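Local structure of oligopeptide ABC transporter OppAIV (Borrelia burgdorferi B31, 4GL8) at residues K264-D269 with S501-N506; D325-T330 with F494-S499; L293-K298 with Y451-S456; S168-F173 with K464-R469. The protein probably binds oligopeptides outside the inner membrane and hands them to an ABC transporter for uptake. One frame throughout, in Å; residues are numbered along the deposited sequence.

How the contacts relate
From the N terminus, the chain first reaches 168-173, beyond strand 161-165. Segment 464-469, at the end of helix 456-466 and in the loop after it, returns there and closes contact 4. Segments 264-269, 293-298 and 325-330 follow 168-173 in turn. The loop of contact 3 closes at 451-456 and lies within the loops of both contact 4 and contact 1. Contact 2 closes at 494-499 and also falls within contact 1, which closes last at 501-506. Contacts 1 and 2 each cross contact 4, and contact 2 crosses contact 3. Contacts 1 and 2 share strand 492-504, with centres about 17 Å apart. Contacts 3 and 4 join turn-containing loops to the two ends of helix 456-466.

Contact 1 of 4, residues K264-D269 with S501-N506; sequences KNVPPD and SYLFRN
The ring of Y502 is approached obliquely by K264, whose backbone N is 4.1 Å from Y502 CD1. The aliphatic part of K264 follows, with CG 4.3 Å from Y502 CE1. F263 and W512 each meet the same ring edge-to-face, and its hydroxyl bonds E518. Y502 CG lies anti to the carbonyl carbon (chi1 -45°), and CD1 is the ring atom nearest K264 N. K264 N donates to S501 O at 2.8 Å. The bond is bent at the hydrogen (132°), although the donor lies almost straight out from the carbonyl. This bond comes where strand 261-263, an antiparallel neighbour of strand 492-504, gives way to a loop. One residue on, N265 centres an inverse gamma turn, closed by a weak bond from V266 N to K264 O. The turn brings V266 back to the strand. Its two methyls divide the work: CG2 packs on S501 CB at 3.8 Å, and CG1 is 4.4 Å from L503 CG. L274 of helix 271-274 also touches V266. The polar ends turn to other partners: S501 OG bonds Y280 OH, and K264 NZ bonds S500 OG.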
loop_
_atom_site.group_PDB
_atom_site.type_symbol
_atom_site.label_atom_id
_atom_site.label_comp_id
_atom_site.label_asym_id
_atom_site.label_seq_id
_atom_site.Cartn_x
_atom_site.Cartn_y
_atom_site.Cartn_z
ATOM N N LYS A 264 -14.170 1.152 -2.593
ATOM C CA LYS A 264 -13.835 0.025 -1.711
ATOM C C LYS A 264 -14.808 -0.144 -0.533
ATOM O O LYS A 264 -15.233 -1.268 -0.254
ATOM C CB LYS A 264 -12.377 0.115 -1.203
ATOM C CG LYS A 264 -11.311 -0.016 -2.283
ATOM C CD LYS A 264 -9.907 0.349 -1.775
ATOM C CE LYS A 264 -9.328 -0.668 -0.789
ATOM N NZ LYS A 264 -8.563 -1.783 -1.437
ATOM N N ASN A 265 -15.192 0.958 0.115
ATOM C CA ASN A 265 -15.983 0.915 1.350
ATOM C C ASN A 265 -17.488 0.698 1.114
ATOM O O ASN A 265 -18.316 1.473 1.599
ATOM C CB ASN A 265 -15.758 2.220 2.150
ATOM C CG ASN A 265 -16.391 2.191 3.543
ATOM O OD1 ASN A 265 -16.373 1.158 4.219
ATOM N ND2 ASN A 265 -16.959 3.332 3.979
ATOM N N VAL A 266 -17.839 -0.346 0.375
ATOM C CA VAL A 266 -19.249 -0.671 0.100
ATOM C C VAL A 266 -19.858 -1.582 1.181
ATOM O O VAL A 266 -19.137 -2.214 1.936
ATOM C CB VAL A 266 -19.412 -1.336 -1.266
ATOM C CG1 VAL A 266 -18.866 -0.419 -2.342
ATOM C CG2 VAL A 266 -18.718 -2.701 -1.303
ATOM N N PRO A 267 -21.191 -1.631 1.281
ATOM C CA PRO A 267 -21.751 -2.498 2.322
ATOM C C PRO A 267 -21.561 -3.969 1.969
ATOM O O PRO A 267 -22.156 -4.441 0.983
ATOM C CB PRO A 267 -23.232 -2.126 2.342
ATOM C CG PRO A 267 -23.263 -0.762 1.779
ATOM C CD PRO A 267 -22.208 -0.748 0.715
ATOM N N PRO A 268 -20.731 -4.685 2.757
ATOM C CA PRO A 268 -20.351 -6.062 2.452
ATOM C C PRO A 268 -21.556 -6.991 2.410
ATOM O O PRO A 268 -21.552 -7.948 1.658
ATOM C CB PRO A 268 -19.430 -6.430 3.630
ATOM C CG PRO A 268 -19.930 -5.587 4.767
ATOM C CD PRO A 268 -20.250 -4.277 4.097
ATOM N N ASP A 269 -22.576 -6.689 3.208
ATOM C CA ASP A 269 -23.839 -7.422 3.207
ATOM C C ASP A 269 -24.705 -7.231 1.956
ATOM O O ASP A 269 -25.557 -8.068 1.681
ATOM C CB ASP A 269 -24.689 -6.990 4.416
ATOM C CG ASP A 269 -24.295 -7.692 5.695
ATOM O OD1 ASP A 269 -23.186 -8.257 5.760
ATOM O OD2 ASP A 269 -25.118 -7.680 6.639
ATOM N N SER A 501 -14.153 -3.315 -4.677
ATOM C CA SER A 501 -15.467 -2.961 -5.202
ATOM C C SER A 501 -15.603 -1.440 -5.224
ATOM O O SER A 501 -15.020 -0.763 -4.394
ATOM C CB SER A 501 -16.549 -3.578 -4.312
ATOM O OG SER A 501 -16.786 -4.937 -4.646
ATOM N N TYR A 502 -16.324 -0.899 -6.203
ATOM C CA TYR A 502 -16.521 0.560 -6.287
ATOM C C TYR A 502 -17.911 0.914 -6.774
ATOM O O TYR A 502 -18.514 0.155 -7.568
ATOM C CB TYR A 502 -15.527 1.208 -7.260
ATOM C CG TYR A 502 -14.101 0.757 -7.131
ATOM C CD1 TYR A 502 -13.137 1.578 -6.518
ATOM C CD2 TYR A 502 -13.697 -0.478 -7.638
ATOM C CE1 TYR A 502 -11.831 1.166 -6.401
ATOM C CE2 TYR A 502 -12.387 -0.896 -7.522
ATOM C CZ TYR A 502 -11.457 -0.074 -6.905
ATOM O OH TYR A 502 -10.151 -0.491 -6.799
ATOM N N LEU A 503 -18.412 2.062 -6.306
ATOM C CA LEU A 503 -19.594 2.697 -6.894
ATOM C C LEU A 503 -19.145 4.030 -7.441
ATOM O O LEU A 503 -18.436 4.769 -6.768
ATOM C CB LEU A 503 -20.723 2.904 -5.867
ATOM C CG LEU A 503 -21.347 1.622 -5.296
ATOM C CD1 LEU A 503 -22.152 1.924 -4.037
ATOM C CD2 LEU A 503 -22.223 0.933 -6.326
ATOM N N PHE A 504 -19.586 4.348 -8.652
ATOM C CA PHE A 504 -19.190 5.578 -9.350
ATOM C C PHE A 504 -20.344 5.971 -10.268
ATOM O O PHE A 504 -20.835 5.154 -11.035
ATOM C CB PHE A 504 -17.903 5.306 -10.129
ATOM C CG PHE A 504 -17.439 6.436 -11.007
ATOM C CD1 PHE A 504 -16.701 7.499 -10.481
ATOM C CD2 PHE A 504 -17.658 6.398 -12.366
ATOM C CE1 PHE A 504 -16.244 8.524 -11.302
ATOM C CE2 PHE A 504 -17.211 7.426 -13.193
ATOM C CZ PHE A 504 -16.498 8.490 -12.662
ATOM N N ARG A 505 -20.770 7.224 -10.156
ATOM C CA ARG A 505 -21.906 7.760 -10.893
ATOM C C ARG A 505 -21.531 8.022 -12.355
ATOM O O ARG A 505 -21.267 9.167 -12.760
ATOM C CB ARG A 505 -22.406 9.037 -10.196
ATOM C CG ARG A 505 -23.136 8.766 -8.871
ATOM C CD ARG A 505 -24.504 8.110 -9.075
ATOM N NE ARG A 505 -25.383 8.883 -9.978
ATOM C CZ ARG A 505 -26.148 9.921 -9.624
ATOM N NH1 ARG A 505 -26.209 10.365 -8.364
ATOM N NH2 ARG A 505 -26.846 10.549 -10.549
ATOM N N ASN A 506 -21.472 6.930 -13.130
ATOM C CA ASN A 506 -21.090 7.000 -14.541
ATOM C C ASN A 506 -22.158 7.642 -15.445
ATOM O O ASN A 506 -21.878 7.920 -16.600
ATOM C CB ASN A 506 -20.636 5.628 -15.088
ATOM C CG ASN A 506 -21.658 4.516 -14.854
ATOM O OD1 ASN A 506 -22.853 4.769 -14.756
ATOM N ND2 ASN A 506 -21.180 3.282 -14.750
#

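Contact 2 of 4, residues D325-T330 with F494-S499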
loop_
_atom_site.group_PDB
_atom_site.type_symbol
_atom_site.label_atom_id
_atom_site.label_comp_id
_atom_site.label_asym_id
_atom_site.label_seq_id
_atom_site.Cartn_x
_atom_site.Cartn_y
_atom_site.Cartn_z
ATOM N N ASP A 325 -16.990 -11.586 -3.520
ATOM C CA ASP A 325 -16.555 -10.578 -4.480
ATOM C C ASP A 325 -16.072 -11.201 -5.771
ATOM O O ASP A 325 -16.689 -10.989 -6.814
ATOM C CB ASP A 325 -15.514 -9.614 -3.888
ATOM C CG ASP A 325 -14.566 -10.277 -2.891
ATOM O OD1 ASP A 325 -14.321 -11.506 -2.982
ATOM O OD2 ASP A 325 -14.045 -9.540 -2.020
ATOM N N SER A 326 -15.086 -12.082 -5.678
ATOM C CA SER A 326 -14.216 -12.492 -6.818
ATOM C C SER A 326 -12.737 -12.465 -6.414
ATOM O O SER A 326 -11.854 -12.727 -7.216
ATOM C CB SER A 326 -14.384 -11.651 -8.105
ATOM O OG SER A 326 -13.572 -10.478 -8.043
ATOM N N SER A 327 -12.463 -12.129 -5.166
ATOM C CA SER A 327 -11.156 -12.353 -4.592
ATOM C C SER A 327 -10.747 -13.796 -4.775
ATOM O O SER A 327 -11.575 -14.693 -4.754
ATOM C CB SER A 327 -11.178 -12.014 -3.107
ATOM O OG SER A 327 -11.382 -10.621 -2.931
ATOM N N ILE A 328 -9.452 -14.013 -4.933
ATOM C CA ILE A 328 -8.916 -15.333 -5.181
ATOM C C ILE A 328 -8.420 -15.906 -3.849
ATOM O O ILE A 328 -7.480 -15.402 -3.286
ATOM C CB ILE A 328 -7.715 -15.302 -6.148
ATOM C CG1 ILE A 328 -8.013 -14.512 -7.444
ATOM C CG2 ILE A 328 -7.236 -16.719 -6.442
ATOM C CD1 ILE A 328 -8.928 -15.210 -8.411
ATOM N N PRO A 329 -9.021 -17.001 -3.379
ATOM C CA PRO A 329 -8.483 -17.650 -2.179
ATOM C C PRO A 329 -7.104 -18.246 -2.451
ATOM O O PRO A 329 -6.891 -18.790 -3.508
ATOM C CB PRO A 329 -9.532 -18.725 -1.864
ATOM C CG PRO A 329 -10.178 -19.015 -3.167
ATOM C CD PRO A 329 -10.118 -17.771 -3.999
ATOM N N THR A 330 -6.164 -18.103 -1.522
ATOM C CA THR A 330 -4.766 -18.488 -1.781
ATOM C C THR A 330 -3.933 -18.747 -0.508
ATOM O O THR A 330 -4.214 -18.225 0.561
ATOM C CB THR A 330 -4.014 -17.452 -2.671
ATOM O OG1 THR A 330 -2.867 -18.057 -3.255
ATOM C CG2 THR A 330 -3.532 -16.261 -1.862
ATOM N N PHE A 494 -1.925 -16.411 5.311
ATOM C CA PHE A 494 -2.223 -15.804 4.025
ATOM C C PHE A 494 -3.591 -16.290 3.559
ATOM O O PHE A 494 -3.872 -17.500 3.561
ATOM C CB PHE A 494 -1.144 -16.171 3.005
ATOM C CG PHE A 494 0.221 -15.674 3.377
ATOM C CD1 PHE A 494 0.571 -14.366 3.152
ATOM C CD2 PHE A 494 1.147 -16.517 3.969
ATOM C CE1 PHE A 494 1.836 -13.906 3.504
ATOM C CE2 PHE A 494 2.412 -16.076 4.310
ATOM C CZ PHE A 494 2.757 -14.763 4.100
ATOM N N LEU A 495 -4.416 -15.350 3.127
ATOM C CA LEU A 495 -5.821 -15.618 2.884
ATOM C C LEU A 495 -6.286 -15.489 1.437
ATOM O O LEU A 495 -6.915 -16.395 0.903
ATOM C CB LEU A 495 -6.669 -14.690 3.762
ATOM C CG LEU A 495 -6.590 -14.966 5.269
ATOM C CD1 LEU A 495 -7.259 -13.860 6.052
ATOM C CD2 LEU A 495 -7.239 -16.280 5.605
ATOM N N ASN A 496 -6.049 -14.347 0.811
ATOM C CA ASN A 496 -6.472 -14.207 -0.573
ATOM C C ASN A 496 -5.777 -13.068 -1.272
ATOM O O ASN A 496 -5.060 -12.275 -0.649
ATOM C CB ASN A 496 -7.988 -14.037 -0.677
ATOM C CG ASN A 496 -8.494 -12.884 0.153
ATOM O OD1 ASN A 496 -8.217 -11.725 -0.141
ATOM N ND2 ASN A 496 -9.240 -13.202 1.212
ATOM N N ILE A 497 -5.951 -13.053 -2.586
ATOM C CA ILE A 497 -5.549 -11.955 -3.421
ATOM C C ILE A 497 -6.805 -11.144 -3.624
ATOM O O ILE A 497 -7.806 -11.646 -4.147
ATOM C CB ILE A 497 -5.065 -12.422 -4.800
ATOM C CG1 ILE A 497 -3.990 -13.516 -4.673
ATOM C CG2 ILE A 497 -4.637 -11.204 -5.619
ATOM C CD1 ILE A 497 -2.702 -13.102 -3.965
ATOM N N THR A 498 -6.741 -9.877 -3.262
ATOM C CA THR A 498 -7.943 -9.038 -3.095
ATOM C C THR A 498 -8.578 -8.613 -4.420
ATOM O O THR A 498 -7.879 -8.425 -5.400
ATOM C CB THR A 498 -7.550 -7.776 -2.290
ATOM O OG1 THR A 498 -7.388 -8.136 -0.912
ATOM C CG2 THR A 498 -8.580 -6.660 -2.442
ATOM N N SER A 499 -9.901 -8.470 -4.420
ATOM C CA SER A 499 -10.642 -7.752 -5.464
ATOM C C SER A 499 -11.412 -6.624 -4.815
ATOM O O SER A 499 -12.162 -6.871 -3.895
ATOM C CB SER A 499 -11.646 -8.672 -6.159
ATOM O OG SER A 499 -10.955 -9.679 -6.892
#
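I328 and I497 form an antiparallel hydrogen-bonded pair, which docks the short strand 328-329 on the long strand 492-504. I328 N donates to I497 O at 3.0 Å, and I497 N returns a bond to I328 O at 2.9 Å; both are fairly straight (161°). P329 faces N496 in the following non-hydrogen-bonded pair, where the missing N-H of proline costs no bond. T330 N then donates to L495 O at 3.1 Å, from well above the carbonyl plane. L495 and N496 form a classic beta bulge opposite S289, on the neighbouring strand.

Serines take over at the other end. S499 N donates to S327 OG at 3.0 Å, a side-chain oxygen continuing the strand pairing. S326 OG and S499 OG share a hydrogen bond of 3.0 Å. D325 closes an Asx turn onto S327 N, but it is modelled in two conformers, so this detail is less certain.

Apolar contacts are few. The CB atoms of the two isoleucines are 4.1 Å apart. T330 OG1 is anti to the backbone N (chi1 -160°) and bonds R332 N. This brings T330 CG2 to 3.9 Å from I497 CD1, the two side chains crossing obliquely.

Beyond the T330 N bond, T330 O and F494 O approach as two acceptors. R315 NE bonds F494 O and, weakly, T330 O, so its positive charge would be expected to ease their repulsion.

Contact 3 of 4, residues L293-K298 with Y451-S456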
loop_
_atom_site.group_PDB
_atom_site.type_symbol
_atom_site.label_atom_id
_atom_site.label_comp_id
_atom_site.label_asym_id
_atom_site.label_seq_id
_atom_site.Cartn_x
_atom_site.Cartn_y
_atom_site.Cartn_z
ATOM N N LEU A 293 0.997 -12.238 12.700
ATOM C CA LEU A 293 1.158 -12.975 13.946
ATOM C C LEU A 293 2.407 -12.436 14.630
ATOM O O LEU A 293 3.465 -12.401 14.030
ATOM C CB LEU A 293 1.287 -14.477 13.692
ATOM C CG LEU A 293 0.157 -15.090 12.868
ATOM C CD1 LEU A 293 0.518 -16.485 12.412
ATOM C CD2 LEU A 293 -1.173 -15.119 13.590
ATOM N N ASN A 294 2.270 -11.985 15.868
ATOM C CA ASN A 294 3.375 -11.460 16.627
ATOM C C ASN A 294 4.204 -12.625 17.156
ATOM O O ASN A 294 3.776 -13.342 18.066
ATOM C CB ASN A 294 2.877 -10.550 17.754
ATOM C CG ASN A 294 4.020 -9.747 18.393
ATOM O OD1 ASN A 294 5.142 -10.234 18.524
ATOM N ND2 ASN A 294 3.728 -8.531 18.807
ATOM N N MET A 295 5.399 -12.804 16.580
ATOM C CA MET A 295 6.269 -13.925 16.934
ATOM C C MET A 295 6.771 -13.841 18.359
ATOM O O MET A 295 7.284 -14.821 18.858
ATOM C CB MET A 295 7.526 -13.980 16.061
ATOM C CG MET A 295 7.291 -13.985 14.573
ATOM S SD MET A 295 6.431 -15.475 14.075
ATOM C CE MET A 295 6.628 -15.331 12.330
ATOM N N LYS A 296 6.672 -12.668 18.980
ATOM C CA LYS A 296 7.057 -12.483 20.374
ATOM C C LYS A 296 5.893 -12.781 21.322
ATOM O O LYS A 296 6.059 -12.636 22.520
ATOM C CB LYS A 296 7.548 -11.045 20.661
ATOM C CG LYS A 296 8.429 -10.371 19.607
ATOM C CD LYS A 296 9.759 -11.082 19.393
ATOM C CE LYS A 296 10.711 -10.805 20.542
ATOM N NZ LYS A 296 11.315 -12.072 21.056
ATOM N N VAL A 297 4.712 -13.128 20.814
ATOM C CA VAL A 297 3.584 -13.431 21.699
ATOM C C VAL A 297 3.325 -14.913 21.686
ATOM O O VAL A 297 3.056 -15.475 20.633
ATOM C CB VAL A 297 2.291 -12.673 21.305
ATOM C CG1 VAL A 297 1.122 -13.151 22.146
ATOM C CG2 VAL A 297 2.490 -11.182 21.490
ATOM N N LYS A 298 3.401 -15.551 22.844
ATOM C CA LYS A 298 3.191 -16.987 22.904
ATOM C C LYS A 298 1.717 -17.350 22.811
ATOM O O LYS A 298 0.887 -16.645 23.373
ATOM C CB LYS A 298 3.817 -17.550 24.170
ATOM C CG LYS A 298 5.325 -17.378 24.156
ATOM C CD LYS A 298 5.981 -18.054 25.327
ATOM C CE LYS A 298 7.496 -18.030 25.209
ATOM N NZ LYS A 298 8.001 -19.043 24.240
ATOM N N TYR A 451 5.353 -9.205 13.264
ATOM C CA TYR A 451 6.351 -8.594 14.108
ATOM C C TYR A 451 7.304 -9.654 14.609
ATOM O O TYR A 451 6.873 -10.680 15.125
ATOM C CB TYR A 451 5.681 -7.902 15.277
ATOM C CG TYR A 451 6.590 -6.968 15.995
ATOM C CD1 TYR A 451 6.837 -5.692 15.489
ATOM C CD2 TYR A 451 7.217 -7.349 17.161
ATOM C CE1 TYR A 451 7.679 -4.816 16.145
ATOM C CE2 TYR A 451 8.055 -6.479 17.834
ATOM C CZ TYR A 451 8.278 -5.213 17.307
ATOM O OH TYR A 451 9.115 -4.351 17.948
ATOM N N GLY A 452 8.584 -9.422 14.369
ATOM C CA GLY A 452 9.670 -10.268 14.914
ATOM C C GLY A 452 10.043 -11.474 14.065
ATOM O O GLY A 452 10.827 -12.323 14.505
ATOM N N TYR A 453 9.487 -11.580 12.855
ATOM C CA TYR A 453 9.862 -12.683 11.995
ATOM C C TYR A 453 11.262 -12.405 11.470
ATOM O O TYR A 453 11.594 -11.271 11.097
ATOM C CB TYR A 453 8.876 -12.885 10.851
ATOM C CG TYR A 453 9.302 -13.988 9.895
ATOM C CD1 TYR A 453 9.335 -15.313 10.287
ATOM C CD2 TYR A 453 9.673 -13.689 8.600
ATOM C CE1 TYR A 453 9.736 -16.309 9.410
ATOM C CE2 TYR A 453 10.057 -14.681 7.707
ATOM C CZ TYR A 453 10.092 -15.988 8.117
ATOM O OH TYR A 453 10.507 -16.960 7.217
ATOM N N SER A 454 12.090 -13.442 11.467
ATOM C CA SER A 454 13.439 -13.342 10.943
ATOM C C SER A 454 13.962 -14.703 10.545
ATOM O O SER A 454 14.182 -15.575 11.362
ATOM C CB SER A 454 14.401 -12.725 11.971
ATOM O OG SER A 454 15.701 -12.661 11.402
ATOM N N ASN A 455 14.148 -14.871 9.259
ATOM C CA ASN A 455 14.714 -16.082 8.735
ATOM C C ASN A 455 15.857 -15.649 7.830
ATOM O O ASN A 455 15.644 -15.025 6.783
ATOM C CB ASN A 455 13.659 -16.879 7.981
ATOM C CG ASN A 455 14.221 -18.150 7.399
ATOM O OD1 ASN A 455 15.185 -18.111 6.665
ATOM N ND2 ASN A 455 13.638 -19.260 7.732
ATOM N N SER A 456 17.072 -15.929 8.267
ATOM C CA SER A 456 18.241 -15.448 7.547
ATOM C C SER A 456 18.386 -16.111 6.163
ATOM O O SER A 456 18.844 -15.470 5.233
ATOM C CB SER A 456 19.501 -15.613 8.411
ATOM O OG SER A 456 19.822 -16.970 8.511
#
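M295 carries its terminal methyl along Y453, with CE 3.4 Å from Y453 CD1, a close approach for two carbons. The methyl meets the ring obliquely. A bend at the second torsion of M295 (-65°) makes this possible, and the methionine and tyrosine side chains run side by side in the same direction. M295 sits in a type I beta turn from N294 to V297, which follows strand 287-293. The same turn holds an Asx turn: N294 OD1 accepts from K296 N at 2.9 Å.

One backbone bond joins the two loops. M295 N donates to Y451 O at 3.0 Å, nearly in line with the carbonyl. Y451 also lies alongside N294, with amide and ring planes 57° apart. N294 OD1 reaches the ring edge near the ring plane, 3.8 Å from Y451 CD2. K296 CG joins it at that edge, 4.1 Å from the same carbon. N294 CG is anti to its backbone N (chi1 -168°), which sets the amide beside the tyrosine. Its ND2 bonds Y420 O, and Y420 OH accepts from Y451 N.

G452 has a positive phi, a conformation that favours glycine, and its backbone lies beside M295. Beyond it, Y453 packs against helix 471-489 and bonds D489 through its hydroxyl. P491 touches both M295 and Y453. M295 CG, meanwhile, sits 3.7 Å from Y453 N.

Contact 4 of 4, residues S168-F173 with K464-R469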
loop_
_atom_site.group_PDB
_atom_site.type_symbol
_atom_site.label_atom_id
_atom_site.label_comp_id
_atom_site.label_asym_id
_atom_site.label_seq_id
_atom_site.Cartn_x
_atom_site.Cartn_y
_atom_site.Cartn_z
ATOM N N SER A 168 22.126 -1.511 -7.701
ATOM C CA SER A 168 22.177 -2.581 -8.691
ATOM C C SER A 168 20.981 -2.373 -9.638
ATOM O O SER A 168 20.018 -1.710 -9.277
ATOM C CB SER A 168 22.108 -3.963 -8.024
ATOM O OG SER A 168 20.962 -4.071 -7.177
ATOM N N PRO A 169 21.057 -2.902 -10.863
ATOM C CA PRO A 169 19.940 -2.751 -11.793
ATOM C C PRO A 169 18.625 -3.271 -11.241
ATOM O O PRO A 169 18.599 -4.262 -10.502
ATOM C CB PRO A 169 20.372 -3.586 -13.015
ATOM C CG PRO A 169 21.875 -3.552 -12.973
ATOM C CD PRO A 169 22.223 -3.563 -11.495
ATOM N N LYS A 170 17.542 -2.594 -11.620
ATOM C CA LYS A 170 16.216 -2.920 -11.170
ATOM C C LYS A 170 15.239 -2.479 -12.235
ATOM O O LYS A 170 14.951 -1.288 -12.326
ATOM C CB LYS A 170 15.899 -2.183 -9.884
ATOM C CG LYS A 170 16.561 -2.786 -8.670
ATOM C CD LYS A 170 16.237 -1.988 -7.432
ATOM C CE LYS A 170 16.546 -2.752 -6.154
ATOM N NZ LYS A 170 17.927 -3.271 -6.166
ATOM N N PRO A 171 14.686 -3.442 -12.998
ATOM C CA PRO A 171 13.744 -3.168 -14.084
ATOM C C PRO A 171 12.465 -2.500 -13.619
ATOM O O PRO A 171 11.847 -1.786 -14.396
ATOM C CB PRO A 171 13.432 -4.567 -14.660
ATOM C CG PRO A 171 14.550 -5.445 -14.180
ATOM C CD PRO A 171 14.886 -4.901 -12.822
ATOM N N TYR A 172 12.081 -2.718 -12.365
ATOM C CA TYR A 172 10.902 -2.052 -11.802
ATOM C C TYR A 172 11.184 -0.700 -11.120
ATOM O O TYR A 172 10.296 -0.096 -10.538
ATOM C CB TYR A 172 10.207 -2.986 -10.798
ATOM C CG TYR A 172 11.147 -3.618 -9.823
ATOM C CD1 TYR A 172 11.739 -4.832 -10.110
ATOM C CD2 TYR A 172 11.478 -2.987 -8.630
ATOM C CE1 TYR A 172 12.628 -5.419 -9.227
ATOM C CE2 TYR A 172 12.347 -3.577 -7.726
ATOM C CZ TYR A 172 12.919 -4.799 -8.043
ATOM O OH TYR A 172 13.805 -5.392 -7.190
ATOM N N PHE A 173 12.411 -0.208 -11.156
ATOM C CA PHE A 173 12.681 1.131 -10.563
ATOM C C PHE A 173 11.755 2.265 -11.078
ATOM O O PHE A 173 11.187 3.049 -10.296
ATOM C CB PHE A 173 14.130 1.527 -10.792
ATOM C CG PHE A 173 14.476 2.874 -10.244
ATOM C CD1 PHE A 173 14.354 3.130 -8.888
ATOM C CD2 PHE A 173 14.909 3.891 -11.083
ATOM C CE1 PHE A 173 14.668 4.371 -8.372
ATOM C CE2 PHE A 173 15.224 5.137 -10.572
ATOM C CZ PHE A 173 15.108 5.367 -9.204
ATOM N N LYS A 464 20.102 -12.221 -2.906
ATOM C CA LYS A 464 20.502 -12.894 -4.160
ATOM C C LYS A 464 19.680 -12.452 -5.366
ATOM O O LYS A 464 20.208 -12.162 -6.450
ATOM C CB LYS A 464 20.370 -14.413 -4.022
ATOM C CG LYS A 464 21.667 -15.136 -3.727
ATOM C CD LYS A 464 21.490 -16.662 -3.787
ATOM C CE LYS A 464 21.211 -17.089 -5.204
ATOM N NZ LYS A 464 21.973 -18.314 -5.610
ATOM N N SER A 465 18.371 -12.420 -5.176
ATOM C CA SER A 465 17.510 -11.934 -6.234
ATOM C C SER A 465 17.850 -10.488 -6.680
ATOM O O SER A 465 17.742 -10.201 -7.868
ATOM C CB SER A 465 16.039 -12.103 -5.863
ATOM O OG SER A 465 15.579 -11.090 -5.022
ATOM N N ASP A 466 18.296 -9.617 -5.769
ATOM C CA ASP A 466 18.636 -8.253 -6.142
ATOM C C ASP A 466 19.835 -8.237 -7.049
ATOM O O ASP A 466 19.970 -7.338 -7.880
ATOM C CB ASP A 466 18.954 -7.359 -4.934
ATOM C CG ASP A 466 17.752 -7.059 -4.076
ATOM O OD1 ASP A 466 16.616 -7.034 -4.605
ATOM O OD2 ASP A 466 17.956 -6.823 -2.853
ATOM N N ASN A 467 20.706 -9.229 -6.898
ATOM C CA ASN A 467 21.929 -9.317 -7.704
ATOM C C ASN A 467 21.870 -10.247 -8.944
ATOM O O ASN A 467 22.898 -10.518 -9.593
ATOM C CB ASN A 467 23.075 -9.730 -6.768
ATOM C CG ASN A 467 23.377 -8.668 -5.704
ATOM O OD1 ASN A 467 23.311 -8.933 -4.518
ATOM N ND2 ASN A 467 23.705 -7.461 -6.137
ATOM N N GLU A 468 20.693 -10.747 -9.279
ATOM C CA GLU A 468 20.567 -11.685 -10.400
ATOM C C GLU A 468 19.836 -10.974 -11.540
ATOM O O GLU A 468 18.664 -10.626 -11.423
ATOM C CB GLU A 468 19.822 -12.933 -9.961
ATOM C CG GLU A 468 19.587 -13.974 -11.042
ATOM C CD GLU A 468 20.858 -14.335 -11.780
ATOM O OE1 GLU A 468 21.756 -15.014 -11.188
ATOM O OE2 GLU A 468 20.965 -13.903 -12.942
ATOM N N ARG A 469 20.549 -10.756 -12.635
ATOM C CA ARG A 469 20.066 -9.933 -13.720
ATOM C C ARG A 469 19.230 -10.769 -14.671
ATOM O O ARG A 469 18.499 -10.212 -15.459
ATOM C CB ARG A 469 21.253 -9.304 -14.465
HETATM O O HOH W 1 18.548 -5.211 -8.142
#
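A water molecule sits between S168, K170 and D466, gripped by these three clear partners and perhaps by P169 O. It accepts from S168 OG at 2.8 Å and from K170 NZ at 2.8 Å. It donates to D466 O at 2.6 Å. Its distance to P169 O is very short, so that bond is doubtful. No clear direct hydrogen bond joins the two segments, so this water is the main polar link between them. S168 OG stands between its backbone N and carbonyl carbon (chi1 54°), which points it at the water.

D466 is the last residue of helix 456-466, and its carbonyl belongs to the C-terminal end. Its carboxylate faces two side chains at longer range. K170 NZ is 4.3 Å from D466 OD1, beyond a salt bridge, and Y172 OH is 4.2 Å from the same oxygen. The tyrosine and aspartate side chains cross at about a right angle. Y172 also meets the ring of Y431, nearly parallel to it. K170 to F173 form a type I beta turn that leads into helix 173-176.

The lysine charge lies near both the carboxylate and the helix C-terminus, where a positive group would probably be favoured. The water links K170 NZ to the D466 carbonyl, while any pull on the carboxylate would act through space.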